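Local coordinates for protein-glutamine deamidase Cif (PDB 3GQM) that deamidates a glutamine side chain of host NEDD8 to glutamate, which abolishes cullin-RING ubiquitin ligase activity and inhibits the host cell cycle, at residues 32-37 and 199-204; 48-53 and 97-102; 161-166 and 175-180. All coordinates share one frame; numbering follows the deposited sequence.

Interaction 1. Residues 32-37 and 199-204; sequences LRKATL and RGSDPV
Arg-33 leaves helix 29-42 and meets the backbone of Gly-200 head on: Arg-33 NH1 to Gly-200 O is 2.9 Å, with a nearly straight N-H...O angle of 176°. The oxygen lies in the guanidinium plane, although NH1 itself stands above the carbonyl plane. Two waters share that guanidinium edge. Water 1 accepts from Arg-33 NH2 and donates to Gly-200 O, so this carbonyl is gripped twice; water 2 accepts from NH1 and is hydrogen-bonded to Ser-201 OG. Beside it the Lys-34 chain runs past Ser-201, with Lys-34 CB 3.4 Å from Ser-201 OG. Leu-37 CD1 sits 3.5 Å above one face of the guanidinium plane, toward its rim.

Further out, CG anti to the backbone N (chi1 -176°) sends the Arg-33 chain off the helix, and its extended run to NE gives the reach. In the loop, Gly-200 and Ser-201 are the middle residues of a type I beta turn, closed by Asp-202 N to Arg-199 O and by the Arg-199 to Asp-202 salt bridge. Arg-33 is thus a buried cross-link of helix, turn and sheet edge: a salt bridge from NE to Asp-164 and a cation-pi contact with Tyr-176 probably help hold its head against the beta hairpin of the central antiparallel sheet in this papain-like (clan CA) fold.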
ATOM      1  N   LEU A  32       9.180   4.588 -16.402  1.00 27.50           N
ATOM      2  CA  LEU A  32       9.539   5.618 -15.408  1.00 28.38           C
ATOM      3  C   LEU A  32       8.987   5.284 -14.005  1.00 27.86           C
ATOM      4  O   LEU A  32       9.652   5.471 -12.998  1.00 27.71           O
ATOM      5  CB  LEU A  32       8.976   6.973 -15.834  1.00 27.55           C
ATOM      6  CG  LEU A  32       9.602   7.601 -17.104  1.00 29.91           C
ATOM      7  CD1 LEU A  32       8.796   8.804 -17.526  1.00 28.53           C
ATOM      8  CD2 LEU A  32      11.025   7.976 -16.838  1.00 26.28           C
ATOM      9  N   ARG A  33       7.729   4.858 -13.980  1.00 28.64           N
ATOM     10  CA  ARG A  33       7.032   4.396 -12.766  1.00 28.72           C
ATOM     11  C   ARG A  33       7.936   3.377 -12.087  1.00 28.50           C
ATOM     12  O   ARG A  33       8.290   3.497 -10.889  1.00 28.93           O
ATOM     13  CB  ARG A  33       5.681   3.763 -13.195  1.00 28.65           C
ATOM     14  CG  ARG A  33       4.792   3.314 -12.063  1.00 29.09           C
ATOM     15  CD  ARG A  33       3.454   2.686 -12.558  1.00 28.27           C
ATOM     16  NE  ARG A  33       2.790   2.104 -11.386  1.00 26.10           N
ATOM     17  CZ  ARG A  33       3.084   0.932 -10.842  1.00 21.88           C
ATOM     18  NH1 ARG A  33       3.978   0.114 -11.409  1.00 20.98           N
ATOM     19  NH2 ARG A  33       2.414   0.529  -9.760  1.00 21.26           N
ATOM     20  N   LYS A  34       8.378   2.406 -12.863  1.00 27.72           N
ATOM     21  CA  LYS A  34       9.228   1.333 -12.313  1.00 28.32           C
ATOM     22  C   LYS A  34      10.502   1.871 -11.672  1.00 28.53           C
ATOM     23  O   LYS A  34      10.874   1.488 -10.547  1.00 27.58           O
ATOM     24  CB  LYS A  34       9.505   0.292 -13.413  1.00 28.25           C
ATOM     25  CG  LYS A  34      10.551  -0.766 -13.047  1.00 31.35           C
ATOM     26  CD  LYS A  34      10.559  -1.784 -14.171  1.00 36.97           C
ATOM     27  CE  LYS A  34      11.847  -2.589 -14.216  1.00 41.73           C
ATOM     28  NZ  LYS A  34      11.910  -3.570 -13.094  1.00 43.00           N
ATOM     29  N   ALA A  35      11.172   2.780 -12.388  1.00 28.70           N
ATOM     30  CA  ALA A  35      12.331   3.455 -11.835  1.00 28.85           C
ATOM     31  C   ALA A  35      12.054   4.323 -10.603  1.00 29.09           C
ATOM     32  O   ALA A  35      12.845   4.342  -9.708  1.00 29.16           O
ATOM     33  CB  ALA A  35      13.059   4.292 -12.933  1.00 28.17           C
ATOM     34  N   THR A  36      10.966   5.071 -10.578  1.00 30.39           N
ATOM     35  CA  THR A  36      10.611   5.851  -9.396  1.00 31.42           C
ATOM     36  C   THR A  36      10.426   4.905  -8.180  1.00 30.90           C
ATOM     37  O   THR A  36      11.053   5.060  -7.090  1.00 30.77           O
ATOM     38  CB  THR A  36       9.296   6.658  -9.662  1.00 32.83           C
ATOM     39  OG1 THR A  36       9.499   7.571 -10.736  1.00 34.99           O
ATOM     40  CG2 THR A  36       8.831   7.480  -8.437  1.00 34.50           C
ATOM     41  N   LEU A  37       9.593   3.886  -8.372  1.00 29.18           N
ATOM     42  CA  LEU A  37       9.343   2.929  -7.296  1.00 27.67           C
ATOM     43  C   LEU A  37      10.662   2.294  -6.865  1.00 27.46           C
ATOM     44  O   LEU A  37      10.908   2.219  -5.679  1.00 27.30           O
ATOM     45  CB  LEU A  37       8.292   1.888  -7.702  1.00 27.21           C
ATOM     46  CG  LEU A  37       6.853   2.427  -7.825  1.00 28.33           C
ATOM     47  CD1 LEU A  37       5.945   1.418  -8.565  1.00 29.79           C
ATOM     48  CD2 LEU A  37       6.216   2.870  -6.494  1.00 27.01           C
ATOM     49  N   ARG A 199       7.147  -7.816  -8.223  1.00 27.44           N
ATOM     50  CA  ARG A 199       5.854  -7.687  -8.890  1.00 27.44           C
ATOM     51  C   ARG A 199       5.282  -6.256  -9.086  1.00 27.68           C
ATOM     52  O   ARG A 199       4.138  -6.065  -9.570  1.00 26.84           O
ATOM     53  CB  ARG A 199       4.863  -8.607  -8.178  1.00 26.85           C
ATOM     54  CG  ARG A 199       5.283 -10.144  -8.436  1.00 26.07           C
ATOM     55  CD  ARG A 199       4.108 -11.079  -8.239  1.00 28.54           C
ATOM     56  NE  ARG A 199       2.994 -10.743  -9.159  1.00 25.73           N
ATOM     57  CZ  ARG A 199       1.743 -11.133  -8.988  1.00 30.11           C
ATOM     58  NH1 ARG A 199       1.374 -11.881  -7.906  1.00 27.83           N
ATOM     59  NH2 ARG A 199       0.840 -10.756  -9.882  1.00 29.17           N
ATOM     60  N   GLY A 200       6.088  -5.266  -8.705  1.00 27.55           N
ATOM     61  CA  GLY A 200       5.666  -3.850  -8.729  1.00 26.60           C
ATOM     62  C   GLY A 200       5.277  -3.338 -10.116  1.00 24.87           C
ATOM     63  O   GLY A 200       4.467  -2.451 -10.201  1.00 25.75           O
ATOM     64  N   SER A 201       5.827  -3.921 -11.187  1.00 24.31           N
ATOM     65  CA  SER A 201       5.465  -3.549 -12.581  1.00 25.05           C
ATOM     66  C   SER A 201       4.844  -4.695 -13.322  1.00 24.58           C
ATOM     67  O   SER A 201       4.876  -4.730 -14.537  1.00 24.56           O
ATOM     68  CB  SER A 201       6.694  -3.105 -13.377  1.00 25.61           C
ATOM     69  OG  SER A 201       7.520  -2.299 -12.569  1.00 29.60           O
ATOM     70  N   ASP A 202       4.256  -5.620 -12.584  1.00 24.79           N
ATOM     71  CA  ASP A 202       3.578  -6.756 -13.164  1.00 26.34           C
ATOM     72  C   ASP A 202       2.113  -6.480 -13.327  1.00 25.15           C
ATOM     73  O   ASP A 202       1.389  -6.508 -12.340  1.00 26.58           O
ATOM     74  CB  ASP A 202       3.734  -7.939 -12.219  1.00 26.63           C
ATOM     75  CG  ASP A 202       3.380  -9.248 -12.866  1.00 33.29           C
ATOM     76  OD1 ASP A 202       2.866  -9.225 -14.034  1.00 38.73           O
ATOM     77  OD2 ASP A 202       3.593 -10.292 -12.195  1.00 35.49           O
ATOM     78  N   PRO A 203       1.637  -6.267 -14.565  1.00 25.47           N
ATOM     79  CA  PRO A 203       0.208  -5.894 -14.679  1.00 25.60           C
ATOM     80  C   PRO A 203      -0.691  -7.027 -14.183  1.00 26.69           C
ATOM     81  O   PRO A 203      -0.362  -8.214 -14.349  1.00 25.34           O
ATOM     82  CB  PRO A 203      -0.011  -5.676 -16.173  1.00 26.47           C
ATOM     83  CG  PRO A 203       1.416  -5.807 -16.849  1.00 25.34           C
ATOM     84  CD  PRO A 203       2.286  -6.504 -15.877  1.00 25.86           C
ATOM     85  N   VAL A 204      -1.801  -6.640 -13.558  1.00 26.98           N
ATOM     86  CA  VAL A 204      -2.774  -7.572 -13.030  1.00 29.34           C
ATOM     87  C   VAL A 204      -4.065  -7.492 -13.844  1.00 29.72           C
ATOM     88  O   VAL A 204      -4.433  -6.424 -14.397  1.00 29.73           O
ATOM     89  CB  VAL A 204      -3.047  -7.295 -11.512  1.00 29.12           C
ATOM     90  CG1 VAL A 204      -4.273  -8.005 -11.085  1.00 31.07           C
ATOM     91  CG2 VAL A 204      -1.851  -7.791 -10.719  1.00 30.14           C
TER
HETATM   92  O   HOH W   1       3.213  -1.662  -8.290  1.00 31.40           O
HETATM   93  O   HOH W   2       6.065   0.296 -13.418  1.00 33.27           O

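Interaction 2. Residues 48-53 and 97-102; sequences SSNRVM and FALMTP
Asn-50 faces the extended loop 97-102 from helix 47-53, and its side chain can be followed outward atom by atom. Asn-50 CB rests on Leu-99 CD1 at 3.7 Å. CG is anti to the backbone N (chi1 -169°), and the flat amide it carries passes beside Leu-99 CB, the two side chains crossing obliquely. At the tip both polar atoms go to the backbone of one residue. Asn-50 OD1 accepts from Met-100 N at 3.0 Å, a straight bond (172°) whose donor stands above the amide carbonyl plane. Asn-50 ND2 donates to Met-100 O at 2.9 Å, arriving in the carbonyl plane on a lone pair. The Asn amide thus pairs with the N-H and C=O of a single extended residue, much as a neighbouring strand would, which fixes its flip; ND2 also donates to Leu-44 O.

This loop leads into helix 104-116, which opens with the inferred nucleophile Cys-104 of this papain-like (clan CA) enzyme, so the bonds tie an N-terminal helix to the approach to the active site.

Arg-51, the next residue on the helix, leans across with its chain bent at chi2 and chi3 and holds Phe-97 O end-on. Arg-51 NH2 lies 3.1 Å from Phe-97 O, on a lone pair, and Arg-51 NH1 3.2 Å from it, well above the carbonyl plane. Leu-99 CD2 lies over one guanidinium face, 4.1 Å from Arg-51 NH1. Glu-47 makes a salt bridge with Arg-51 NH2 and probably helps hold the head in position. The Phe-97 side chain touches Ile-74 and Glu-75 of helix 67-80.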
ATOM      1  N   SER A  48      16.369   9.043   7.377  1.00 38.79           N
ATOM      2  CA  SER A  48      15.474  10.139   7.124  1.00 38.49           C
ATOM      3  C   SER A  48      14.361   9.741   6.139  1.00 37.03           C
ATOM      4  O   SER A  48      13.189   9.997   6.386  1.00 36.86           O
ATOM      5  CB  SER A  48      16.260  11.363   6.674  1.00 39.46           C
ATOM      6  OG  SER A  48      17.241  11.691   7.670  1.00 41.95           O
ATOM      7  N   SER A  49      14.730   9.062   5.065  1.00 35.65           N
ATOM      8  CA  SER A  49      13.741   8.577   4.084  1.00 34.82           C
ATOM      9  C   SER A  49      12.723   7.631   4.758  1.00 32.58           C
ATOM     10  O   SER A  49      11.512   7.841   4.644  1.00 30.58           O
ATOM     11  CB  SER A  49      14.446   7.869   2.912  1.00 34.43           C
ATOM     12  OG  SER A  49      15.084   8.837   2.101  1.00 38.07           O
ATOM     13  N   ASN A  50      13.237   6.627   5.470  1.00 31.91           N
ATOM     14  CA  ASN A  50      12.399   5.650   6.171  1.00 32.11           C
ATOM     15  C   ASN A  50      11.343   6.304   7.093  1.00 31.97           C
ATOM     16  O   ASN A  50      10.154   6.005   6.998  1.00 32.09           O
ATOM     17  CB  ASN A  50      13.265   4.627   6.910  1.00 31.98           C
ATOM     18  CG  ASN A  50      12.471   3.448   7.439  1.00 32.64           C
ATOM     19  OD1 ASN A  50      11.821   3.549   8.472  1.00 33.17           O
ATOM     20  ND2 ASN A  50      12.554   2.305   6.767  1.00 28.51           N
ATOM     21  N   ARG A  51      11.778   7.188   7.979  1.00 31.93           N
ATOM     22  CA  ARG A  51      10.866   7.877   8.935  1.00 31.61           C
ATOM     23  C   ARG A  51       9.849   8.810   8.282  1.00 30.56           C
ATOM     24  O   ARG A  51       8.696   8.923   8.731  1.00 30.08           O
ATOM     25  CB  ARG A  51      11.685   8.675   9.955  1.00 32.41           C
ATOM     26  CG  ARG A  51      12.555   7.794  10.817  1.00 34.73           C
ATOM     27  CD  ARG A  51      12.660   8.343  12.227  1.00 35.43           C
ATOM     28  NE  ARG A  51      13.979   8.054  12.786  1.00 42.01           N
ATOM     29  CZ  ARG A  51      14.360   6.874  13.265  1.00 44.08           C
ATOM     30  NH1 ARG A  51      13.508   5.847  13.282  1.00 46.96           N
ATOM     31  NH2 ARG A  51      15.595   6.724  13.734  1.00 42.59           N
ATOM     32  N   VAL A  52      10.279   9.505   7.238  1.00 28.67           N
ATOM     33  CA  VAL A  52       9.365  10.346   6.476  1.00 29.08           C
ATOM     34  C   VAL A  52       8.320   9.498   5.699  1.00 28.12           C
ATOM     35  O   VAL A  52       7.152   9.843   5.655  1.00 28.24           O
ATOM     36  CB  VAL A  52      10.143  11.348   5.572  1.00 29.33           C
ATOM     37  CG1 VAL A  52       9.254  11.940   4.503  1.00 28.83           C
ATOM     38  CG2 VAL A  52      10.763  12.493   6.455  1.00 31.17           C
ATOM     39  N   MET A  53       8.742   8.375   5.148  1.00 27.90           N
ATOM     40  CA  MET A  53       7.838   7.471   4.383  1.00 28.21           C
ATOM     41  C   MET A  53       6.804   6.789   5.317  1.00 27.62           C
ATOM     42  O   MET A  53       5.600   6.877   5.071  1.00 27.80           O
ATOM     43  CB  MET A  53       8.662   6.420   3.619  1.00 26.67           C
ATOM     44  CG  MET A  53       7.960   5.766   2.443  1.00 29.93           C
ATOM     45  SD  MET A  53       7.227   7.007   1.328  1.00 32.48           S
ATOM     46  CE  MET A  53       5.593   6.303   1.164  1.00 31.49           C
ATOM     47  N   PHE A  97      13.915   3.257  17.724  1.00 38.43           N
ATOM     48  CA  PHE A  97      14.728   3.967  16.709  1.00 38.24           C
ATOM     49  C   PHE A  97      15.018   3.179  15.446  1.00 37.08           C
ATOM     50  O   PHE A  97      15.581   3.719  14.501  1.00 37.14           O
ATOM     51  CB  PHE A  97      16.034   4.541  17.282  1.00 38.17           C
ATOM     52  CG  PHE A  97      15.811   5.572  18.352  1.00 38.37           C
ATOM     53  CD1 PHE A  97      15.484   6.879  18.021  1.00 37.85           C
ATOM     54  CD2 PHE A  97      15.911   5.218  19.693  1.00 39.53           C
ATOM     55  CE1 PHE A  97      15.258   7.836  19.011  1.00 38.43           C
ATOM     56  CE2 PHE A  97      15.695   6.164  20.684  1.00 39.93           C
ATOM     57  CZ  PHE A  97      15.365   7.485  20.334  1.00 38.16           C
ATOM     58  N   ALA A  98      14.630   1.919  15.426  1.00 37.00           N
ATOM     59  CA  ALA A  98      14.957   1.051  14.294  1.00 38.24           C
ATOM     60  C   ALA A  98      14.174   1.459  13.064  1.00 38.16           C
ATOM     61  O   ALA A  98      13.141   2.102  13.147  1.00 38.61           O
ATOM     62  CB  ALA A  98      14.708  -0.420  14.626  1.00 37.88           C
ATOM     63  N   LEU A  99      14.690   1.120  11.904  1.00 39.28           N
ATOM     64  CA  LEU A  99      14.000   1.508  10.695  1.00 39.72           C
ATOM     65  C   LEU A  99      12.911   0.482  10.487  1.00 40.06           C
ATOM     66  O   LEU A  99      13.015  -0.664  10.927  1.00 40.07           O
ATOM     67  CB  LEU A  99      14.947   1.600   9.507  1.00 40.00           C
ATOM     68  CG  LEU A  99      16.076   2.642   9.599  1.00 40.20           C
ATOM     69  CD1 LEU A  99      16.412   3.059   8.190  1.00 38.26           C
ATOM     70  CD2 LEU A  99      15.641   3.841  10.426  1.00 41.63           C
ATOM     71  N   MET A 100      11.830   0.900   9.871  1.00 40.15           N
ATOM     72  CA  MET A 100      10.739  -0.022   9.805  1.00 40.51           C
ATOM     73  C   MET A 100      10.440  -0.522   8.399  1.00 39.13           C
ATOM     74  O   MET A 100      10.742   0.149   7.431  1.00 38.15           O
ATOM     75  CB  MET A 100       9.528   0.563  10.495  1.00 41.34           C
ATOM     76  CG  MET A 100       8.910   1.756   9.846  1.00 45.49           C
ATOM     77  SD  MET A 100       7.567   2.264  10.953  1.00 59.68           S
ATOM     78  CE  MET A 100       6.800   0.675  11.365  1.00 53.35           C
ATOM     79  N   THR A 101       9.912  -1.739   8.316  1.00 38.42           N
ATOM     80  CA  THR A 101       9.201  -2.165   7.123  1.00 37.14           C
ATOM     81  C   THR A 101       7.720  -2.261   7.538  1.00 34.80           C
ATOM     82  O   THR A 101       7.381  -2.902   8.508  1.00 34.79           O
ATOM     83  CB  THR A 101       9.829  -3.437   6.462  1.00 37.94           C
ATOM     84  OG1 THR A 101       9.432  -3.520   5.079  1.00 36.98           O
ATOM     85  CG2 THR A 101       9.517  -4.703   7.245  1.00 38.72           C
ATOM     86  N   PRO A 102       6.852  -1.548   6.830  1.00 32.53           N
ATOM     87  CA  PRO A 102       5.496  -1.250   7.292  1.00 31.24           C
ATOM     88  C   PRO A 102       4.476  -2.409   7.111  1.00 29.58           C
ATOM     89  O   PRO A 102       4.534  -3.110   6.108  1.00 27.94           O
ATOM     90  CB  PRO A 102       5.108  -0.082   6.367  1.00 30.77           C
ATOM     91  CG  PRO A 102       5.826  -0.400   5.114  1.00 30.51           C
ATOM     92  CD  PRO A 102       7.168  -0.833   5.581  1.00 32.37           C
TER

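Interaction 3. Residues 161-166 and 175-180; sequences FLIDLP and AYIIQS
Ile-163 and Ile-177 stand side by side on one face of an antiparallel hairpin, pointing the same way, with Ile-163 CG1 4.1 Å from Ile-177 CD1. They are a non-hydrogen-bonded pair. Phe-161, whose CG is in the crowded position between backbone N and carbonyl carbon (chi1 65°), swings its ring obliquely across the same methyl, Phe-161 CE1 to Ile-177 CD1 4.1 Å. At the other end, Ala-175 CB fits between Ile-163 CG2 and Leu-165 CD2, 3.8 Å from the latter.

The opposite face carries two hydrogen-bonded pairs. Leu-162 and Ile-178 touch CB to CB, and each donates its N-H to the other's carbonyl; Leu-162 N to Ile-178 O is 2.9 Å and runs nearly along the C=O axis. Asp-164 and Tyr-176 repeat the pattern, and Pro-166 meets the edge of the Tyr-176 ring, the two side chains crossing at about a right angle, with Pro-166 CG 3.8 Å from Tyr-176 CE2. Buried Asp-164 has OD1 held by Tyr-260 and OD2 in a salt bridge with Arg-33.

Past the paired residues, Gln-179 CB meets Phe-161 CB at 3.7 Å; the Gln-179 chain is extended beyond CG, its OE1 hydrogen-bonded to His-159 NE2 and its NE2 to Leu-233 O, consistent with the inferred catalytic roles of Gln-179 and His-159.

Strand 159-165 bonds on its far side to strand 147-154. Helix 104-116 packs on the Leu-162 and Ile-178 face, and helix 206-212 on the face of Ile-163 and Ala-175.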
ATOM      1  N   PHE A 161      -4.488  -2.642   0.704  1.00 23.76           N
ATOM      2  CA  PHE A 161      -3.505  -2.628  -0.365  1.00 22.52           C
ATOM      3  C   PHE A 161      -3.959  -1.614  -1.426  1.00 22.39           C
ATOM      4  O   PHE A 161      -5.063  -1.117  -1.404  1.00 23.07           O
ATOM      5  CB  PHE A 161      -3.285  -4.062  -0.963  1.00 21.13           C
ATOM      6  CG  PHE A 161      -4.499  -4.643  -1.668  1.00 20.82           C
ATOM      7  CD1 PHE A 161      -4.655  -4.503  -3.035  1.00 22.13           C
ATOM      8  CD2 PHE A 161      -5.452  -5.386  -0.959  1.00 23.29           C
ATOM      9  CE1 PHE A 161      -5.785  -5.048  -3.715  1.00 24.89           C
ATOM     10  CE2 PHE A 161      -6.563  -5.955  -1.595  1.00 24.53           C
ATOM     11  CZ  PHE A 161      -6.734  -5.780  -3.007  1.00 24.52           C
ATOM     12  N   LEU A 162      -3.093  -1.319  -2.366  1.00 21.90           N
ATOM     13  CA  LEU A 162      -3.408  -0.352  -3.405  1.00 21.97           C
ATOM     14  C   LEU A 162      -3.451  -1.032  -4.782  1.00 21.41           C
ATOM     15  O   LEU A 162      -2.698  -1.953  -5.040  1.00 21.41           O
ATOM     16  CB  LEU A 162      -2.326   0.722  -3.422  1.00 20.73           C
ATOM     17  CG  LEU A 162      -2.022   1.522  -2.148  1.00 21.89           C
ATOM     18  CD1 LEU A 162      -0.915   2.596  -2.444  1.00 23.18           C
ATOM     19  CD2 LEU A 162      -3.273   2.251  -1.705  1.00 20.30           C
ATOM     20  N   ILE A 163      -4.351  -0.541  -5.625  1.00 21.60           N
ATOM     21  CA  ILE A 163      -4.357  -0.822  -7.040  1.00 22.21           C
ATOM     22  C   ILE A 163      -3.997   0.468  -7.774  1.00 22.12           C
ATOM     23  O   ILE A 163      -4.718   1.445  -7.656  1.00 23.15           O
ATOM     24  CB  ILE A 163      -5.756  -1.275  -7.510  1.00 21.36           C
ATOM     25  CG1 ILE A 163      -6.144  -2.562  -6.760  1.00 21.84           C
ATOM     26  CG2 ILE A 163      -5.695  -1.549  -9.000  1.00 22.31           C
ATOM     27  CD1 ILE A 163      -7.639  -2.843  -6.665  1.00 21.46           C
ATOM     28  N   ASP A 164      -2.884   0.460  -8.508  1.00 21.46           N
ATOM     29  CA  ASP A 164      -2.462   1.602  -9.294  1.00 22.77           C
ATOM     30  C   ASP A 164      -3.018   1.476 -10.741  1.00 22.94           C
ATOM     31  O   ASP A 164      -2.828   0.445 -11.397  1.00 23.45           O
ATOM     32  CB  ASP A 164      -0.946   1.615  -9.306  1.00 23.08           C
ATOM     33  CG  ASP A 164      -0.365   2.913  -9.874  1.00 25.19           C
ATOM     34  OD1 ASP A 164      -1.106   3.799 -10.305  1.00 24.54           O
ATOM     35  OD2 ASP A 164       0.861   3.022  -9.918  1.00 29.63           O
ATOM     36  N   LEU A 165      -3.720   2.489 -11.195  1.00 23.50           N
ATOM     37  CA  LEU A 165      -4.322   2.521 -12.547  1.00 26.53           C
ATOM     38  C   LEU A 165      -3.763   3.702 -13.354  1.00 27.08           C
ATOM     39  O   LEU A 165      -4.455   4.702 -13.570  1.00 28.17           O
ATOM     40  CB  LEU A 165      -5.860   2.652 -12.441  1.00 25.94           C
ATOM     41  CG  LEU A 165      -6.548   1.563 -11.607  1.00 25.01           C
ATOM     42  CD1 LEU A 165      -7.968   1.956 -11.222  1.00 25.69           C
ATOM     43  CD2 LEU A 165      -6.602   0.241 -12.374  1.00 26.75           C
ATOM     44  N   PRO A 166      -2.508   3.609 -13.790  1.00 28.01           N
ATOM     45  CA  PRO A 166      -1.999   4.764 -14.528  1.00 30.12           C
ATOM     46  C   PRO A 166      -2.645   4.835 -15.891  1.00 32.71           C
ATOM     47  O   PRO A 166      -3.009   3.797 -16.437  1.00 32.44           O
ATOM     48  CB  PRO A 166      -0.500   4.472 -14.693  1.00 29.14           C
ATOM     49  CG  PRO A 166      -0.324   2.988 -14.458  1.00 28.61           C
ATOM     50  CD  PRO A 166      -1.555   2.481 -13.722  1.00 28.10           C
ATOM     51  N   ALA A 175      -3.459  -2.350 -14.507  1.00 29.07           N
ATOM     52  CA  ALA A 175      -3.520  -2.283 -13.061  1.00 27.51           C
ATOM     53  C   ALA A 175      -2.276  -2.930 -12.503  1.00 26.53           C
ATOM     54  O   ALA A 175      -1.865  -3.974 -12.989  1.00 26.95           O
ATOM     55  CB  ALA A 175      -4.762  -3.034 -12.552  1.00 27.58           C
ATOM     56  N   TYR A 176      -1.715  -2.337 -11.456  1.00 24.18           N
ATOM     57  CA  TYR A 176      -0.614  -2.901 -10.713  1.00 23.21           C
ATOM     58  C   TYR A 176      -0.985  -2.921  -9.219  1.00 23.54           C
ATOM     59  O   TYR A 176      -1.776  -2.076  -8.764  1.00 24.10           O
ATOM     60  CB  TYR A 176       0.607  -2.008 -10.900  1.00 22.84           C
ATOM     61  CG  TYR A 176       0.973  -1.841 -12.357  1.00 21.87           C
ATOM     62  CD1 TYR A 176       1.761  -2.806 -13.006  1.00 18.88           C
ATOM     63  CD2 TYR A 176       0.524  -0.757 -13.081  1.00 24.48           C
ATOM     64  CE1 TYR A 176       2.121  -2.665 -14.333  1.00 24.54           C
ATOM     65  CE2 TYR A 176       0.854  -0.610 -14.429  1.00 28.66           C
ATOM     66  CZ  TYR A 176       1.673  -1.567 -15.043  1.00 26.21           C
ATOM     67  OH  TYR A 176       1.983  -1.442 -16.371  1.00 27.40           O
ATOM     68  N   ILE A 177      -0.413  -3.867  -8.475  1.00 21.78           N
ATOM     69  CA  ILE A 177      -0.614  -3.966  -7.034  1.00 20.96           C
ATOM     70  C   ILE A 177       0.556  -3.347  -6.279  1.00 20.60           C
ATOM     71  O   ILE A 177       1.715  -3.584  -6.611  1.00 20.75           O
ATOM     72  CB  ILE A 177      -0.800  -5.463  -6.551  1.00 22.18           C
ATOM     73  CG1 ILE A 177      -1.951  -6.134  -7.346  1.00 20.25           C
ATOM     74  CG2 ILE A 177      -0.989  -5.562  -4.923  1.00 18.25           C
ATOM     75  CD1 ILE A 177      -3.315  -5.517  -6.998  1.00 25.05           C
ATOM     76  N   ILE A 178       0.242  -2.578  -5.246  1.00 19.16           N
ATOM     77  CA  ILE A 178       1.237  -2.177  -4.254  1.00 19.91           C
ATOM     78  C   ILE A 178       0.724  -2.617  -2.866  1.00 19.94           C
ATOM     79  O   ILE A 178      -0.407  -2.324  -2.514  1.00 19.82           O
ATOM     80  CB  ILE A 178       1.465  -0.653  -4.303  1.00 22.16           C
ATOM     81  CG1 ILE A 178       1.776  -0.210  -5.742  1.00 23.65           C
ATOM     82  CG2 ILE A 178       2.607  -0.197  -3.329  1.00 17.80           C
ATOM     83  CD1 ILE A 178       2.026   1.314  -5.908  1.00 27.44           C
ATOM     84  N   GLN A 179       1.527  -3.357  -2.106  1.00 19.74           N
ATOM     85  CA  GLN A 179       1.093  -3.824  -0.773  1.00 19.75           C
ATOM     86  C   GLN A 179       2.299  -4.191   0.057  1.00 21.12           C
ATOM     87  O   GLN A 179       3.425  -4.363  -0.481  1.00 19.77           O
ATOM     88  CB  GLN A 179       0.228  -5.092  -0.936  1.00 20.43           C
ATOM     89  CG  GLN A 179       1.119  -6.316  -1.371  1.00 19.13           C
ATOM     90  CD  GLN A 179       0.322  -7.643  -1.418  1.00 21.92           C
ATOM     91  OE1 GLN A 179      -0.657  -7.836  -0.665  1.00 22.40           O
ATOM     92  NE2 GLN A 179       0.744  -8.557  -2.309  1.00 16.71           N
ATOM     93  N   SER A 180       2.083  -4.337   1.366  1.00 21.44           N
ATOM     94  CA  SER A 180       2.994  -5.133   2.192  1.00 22.67           C
ATOM     95  C   SER A 180       2.040  -6.015   2.997  1.00 23.06           C
ATOM     96  O   SER A 180       0.870  -5.708   3.029  1.00 22.10           O
ATOM     97  CB  SER A 180       3.768  -4.236   3.158  1.00 23.43           C
ATOM     98  OG  SER A 180       2.847  -3.556   4.012  1.00 24.49           O
TER

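Overall arrangement
Interaction 3 is the core contact: every touching residue is buried, and main-chain pairing and apolar side chains hold it together. Interaction 1 lies against its edge, the centres about 9 Å apart: Arg-33 reaches Asp-164, and Val-204 N probably bonds to Ala-175 O, so loop 199-204 runs beside strand 176-178. Interaction 2 is nearer the surface, its centre about 21 Å from that of interaction 3, yet Pro-102 O probably bonds to Ser-180 OG, which links the two loops flanking the active site. In interactions 1 and 2, polar side chains of successive N-terminal helices reach the loop backbone, with waters assisting in interaction 1 and direct two-bond grips in interaction 2.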